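Local coordinates for AT27789p (PDB 5UZN), which probably binds RNA, including mRNA, as a Drosophila relative of hnRNP F/H, this chain being its third quasi-RNA recognition motif (qRRM3), at residues Thr12-Gly17 / Ser50-Ala55. Sequence-based numbering, arbitrary orientation.
Sequences TIHMRG and SGTADA
Ala55, Met15 and Thr52 bury the most surface where strand 12-16 runs antiparallel to strand 52-55, their axes 4.7 Å apart at closest approach. Ala55 faces Ile13 in a hydrogen-bonded pair: Ile13 N donates to Ala55 O at 2.9 Å, almost straight at 175°, and Ala55 N returns a bond to Ile13 O. Two residues on, Met15 N reaches Ala53 O at 2.8 Å while Ala53 N binds Met15 O. Met15 sends its unbranched side chain to the same face as Ala53 and Ala55, and the thioether SD lies 4.3 Å from Ala53 CB and equally far from Ala55 CB. Small methyls suit these two positions, because the flexible methionine passes beside them into the core.

Thr52 and Asp54 point to the other face, with His14 and Arg16. Branched threonine suits its place by serving two kinds of neighbour: its methyl CG2 packs 4.0 Å above one face of the Arg16 guanidinium, toward the rim, while OG1 hydrogen-bonds to Ser50 OG, where either hydroxyl could donate, and to Asn42 ND2 on the next strand. In His14, CG stands anti to the backbone N (chi1 -179°), and ND1 of the ring donates to Asp54 OD1 at 3.0 Å. OD1 lies close to the ring plane, but ND1 approaches its syn side from 33° out of the carboxylate plane, the two planes being 60° apart. Arg16 NH1 adds a weak, bent bond to His14 NE2; the Asp54 bond is the firmer hold on the ring.

These are the two central strands of the RRM-type four-stranded sheet, flanked by strands 38-43 and 80-86. Helix 24-31 covers the Met15 face: Val27, Phe30 and Phe31 touch Met15, and Phe31 also reaches Ala55.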
ATOM      1  N   THR A  12       2.200  -8.808   2.942  1.00 20.96           N
ATOM      2  CA  THR A  12       1.173  -7.785   2.784  1.00 15.30           C
ATOM      3  C   THR A  12       1.358  -6.620   3.747  1.00 22.32           C
ATOM      4  O   THR A  12       1.565  -6.821   4.953  1.00 19.62           O
ATOM      5  CB  THR A  12      -0.194  -8.413   2.992  1.00 24.07           C
ATOM      6  OG1 THR A  12      -0.311  -9.493   2.077  1.00 27.81           O
ATOM      7  CG2 THR A  12      -1.294  -7.397   2.736  1.00 30.78           C
ATOM      8  N   ILE A  13       1.244  -5.408   3.211  1.00 24.40           N
ATOM      9  CA  ILE A  13       1.191  -4.179   3.995  1.00 16.52           C
ATOM     10  C   ILE A  13      -0.178  -3.558   3.766  1.00 22.05           C
ATOM     11  O   ILE A  13      -0.512  -3.187   2.632  1.00 18.72           O
ATOM     12  CB  ILE A  13       2.297  -3.202   3.591  1.00 19.06           C
ATOM     13  CG1 ILE A  13       3.681  -3.784   3.882  1.00 18.93           C
ATOM     14  CG2 ILE A  13       2.126  -1.877   4.320  1.00 17.71           C
ATOM     15  CD1 ILE A  13       4.777  -2.776   3.559  1.00 14.08           C
ATOM     16  N   HIS A  14      -0.978  -3.482   4.829  1.00 18.67           N
ATOM     17  CA  HIS A  14      -2.284  -2.850   4.782  1.00 13.49           C
ATOM     18  C   HIS A  14      -2.097  -1.373   5.072  1.00 20.56           C
ATOM     19  O   HIS A  14      -1.270  -0.998   5.902  1.00 17.59           O
ATOM     20  CB  HIS A  14      -3.245  -3.496   5.795  1.00 18.69           C
ATOM     21  CG  HIS A  14      -4.613  -2.892   5.780  1.00 20.23           C
ATOM     22  ND1 HIS A  14      -5.426  -2.928   4.667  1.00 22.83           N
ATOM     23  CD2 HIS A  14      -5.295  -2.195   6.725  1.00 23.21           C
ATOM     24  CE1 HIS A  14      -6.557  -2.288   4.929  1.00 29.60           C
ATOM     25  NE2 HIS A  14      -6.502  -1.833   6.168  1.00 21.15           N
ATOM     26  N   MET A  15      -2.815  -0.528   4.333  1.00 18.32           N
ATOM     27  CA  MET A  15      -2.587   0.911   4.364  1.00 18.61           C
ATOM     28  C   MET A  15      -3.883   1.613   4.726  1.00 12.19           C
ATOM     29  O   MET A  15      -4.931   1.289   4.182  1.00 17.70           O
ATOM     30  CB  MET A  15      -2.059   1.427   3.007  1.00 15.88           C
ATOM     31  CG  MET A  15      -0.926   0.606   2.404  1.00 16.85           C
ATOM     32  SD  MET A  15      -0.523   1.040   0.703  1.00 17.97           S
ATOM     33  CE  MET A  15       0.295   2.620   0.982  1.00 15.07           C
ATOM     34  N   ARG A  16      -3.822   2.564   5.648  1.00 13.31           N
ATOM     35  CA  ARG A  16      -4.975   3.397   5.945  1.00 13.55           C
ATOM     36  C   ARG A  16      -4.646   4.872   5.752  1.00 22.43           C
ATOM     37  O   ARG A  16      -3.479   5.281   5.805  1.00 18.00           O
ATOM     38  CB  ARG A  16      -5.479   3.149   7.368  1.00 19.71           C
ATOM     39  CG  ARG A  16      -5.918   1.709   7.585  1.00 21.85           C
ATOM     40  CD  ARG A  16      -6.436   1.483   8.988  1.00 19.78           C
ATOM     41  NE  ARG A  16      -7.836   1.843   9.109  1.00 42.01           N
ATOM     42  CZ  ARG A  16      -8.819   1.049   8.699  1.00 34.60           C
ATOM     43  NH1 ARG A  16      -8.526  -0.134   8.144  1.00 33.65           N
ATOM     44  NH2 ARG A  16     -10.081   1.421   8.861  1.00 40.89           N
ATOM     45  N   GLY A  17      -5.687   5.666   5.516  1.00 19.19           N
ATOM     46  CA  GLY A  17      -5.518   7.098   5.363  1.00 21.51           C
ATOM     47  C   GLY A  17      -5.236   7.584   3.961  1.00 29.06           C
ATOM     48  O   GLY A  17      -4.805   8.728   3.803  1.00 22.40           O
ATOM     49  N   SER A  50     -12.449   3.675  -0.413  1.00 16.54           N
ATOM     50  CA  SER A  50     -12.634   3.562   1.028  1.00 17.07           C
ATOM     51  C   SER A  50     -11.507   4.185   1.834  1.00 15.23           C
ATOM     52  O   SER A  50     -11.578   4.193   3.068  1.00 18.17           O
ATOM     53  CB  SER A  50     -12.778   2.092   1.429  1.00 28.41           C
ATOM     54  OG  SER A  50     -11.495   1.487   1.448  1.00 38.21           O
ATOM     55  N   GLY A  51     -10.485   4.725   1.181  1.00 19.03           N
ATOM     56  CA  GLY A  51      -9.365   5.272   1.923  1.00 18.98           C
ATOM     57  C   GLY A  51      -8.342   4.260   2.406  1.00 22.65           C
ATOM     58  O   GLY A  51      -7.445   4.632   3.167  1.00 18.52           O
ATOM     59  N   THR A  52      -8.449   2.988   2.017  1.00 15.90           N
ATOM     60  CA  THR A  52      -7.476   1.981   2.416  1.00 12.87           C
ATOM     61  C   THR A  52      -7.070   1.157   1.206  1.00 17.58           C
ATOM     62  O   THR A  52      -7.690   1.214   0.144  1.00 13.40           O
ATOM     63  CB  THR A  52      -8.016   1.040   3.503  1.00 26.58           C
ATOM     64  OG1 THR A  52      -8.967   0.133   2.920  1.00 16.16           O
ATOM     65  CG2 THR A  52      -8.661   1.827   4.615  1.00 19.37           C
ATOM     66  N   ALA A  53      -6.024   0.354   1.395  1.00 13.87           N
ATOM     67  CA  ALA A  53      -5.452  -0.393   0.299  1.00 11.85           C
ATOM     68  C   ALA A  53      -4.576  -1.489   0.867  1.00 17.89           C
ATOM     69  O   ALA A  53      -4.175  -1.445   2.035  1.00 16.71           O
ATOM     70  CB  ALA A  53      -4.602   0.506  -0.618  1.00 12.28           C
ATOM     71  N   ASP A  54      -4.237  -2.447   0.002  1.00 13.71           N
ATOM     72  CA  ASP A  54      -3.214  -3.454   0.277  1.00 15.33           C
ATOM     73  C   ASP A  54      -2.106  -3.388  -0.757  1.00 21.63           C
ATOM     74  O   ASP A  54      -2.372  -3.225  -1.951  1.00 25.69           O
ATOM     75  CB  ASP A  54      -3.784  -4.866   0.258  1.00 20.76           C
ATOM     76  CG  ASP A  54      -4.614  -5.168   1.467  1.00 24.51           C
ATOM     77  OD1 ASP A  54      -4.280  -4.653   2.560  1.00 19.92           O
ATOM     78  OD2 ASP A  54      -5.604  -5.920   1.322  1.00 29.81           O
ATOM     79  N   ALA A  55      -0.864  -3.534  -0.298  1.00 23.34           N
ATOM     80  CA  ALA A  55       0.298  -3.660  -1.168  1.00 16.68           C
ATOM     81  C   ALA A  55       0.918  -5.018  -0.893  1.00 30.35           C
ATOM     82  O   ALA A  55       1.168  -5.355   0.272  1.00 19.66           O
ATOM     83  CB  ALA A  55       1.320  -2.525  -0.949  1.00 16.19           C
TER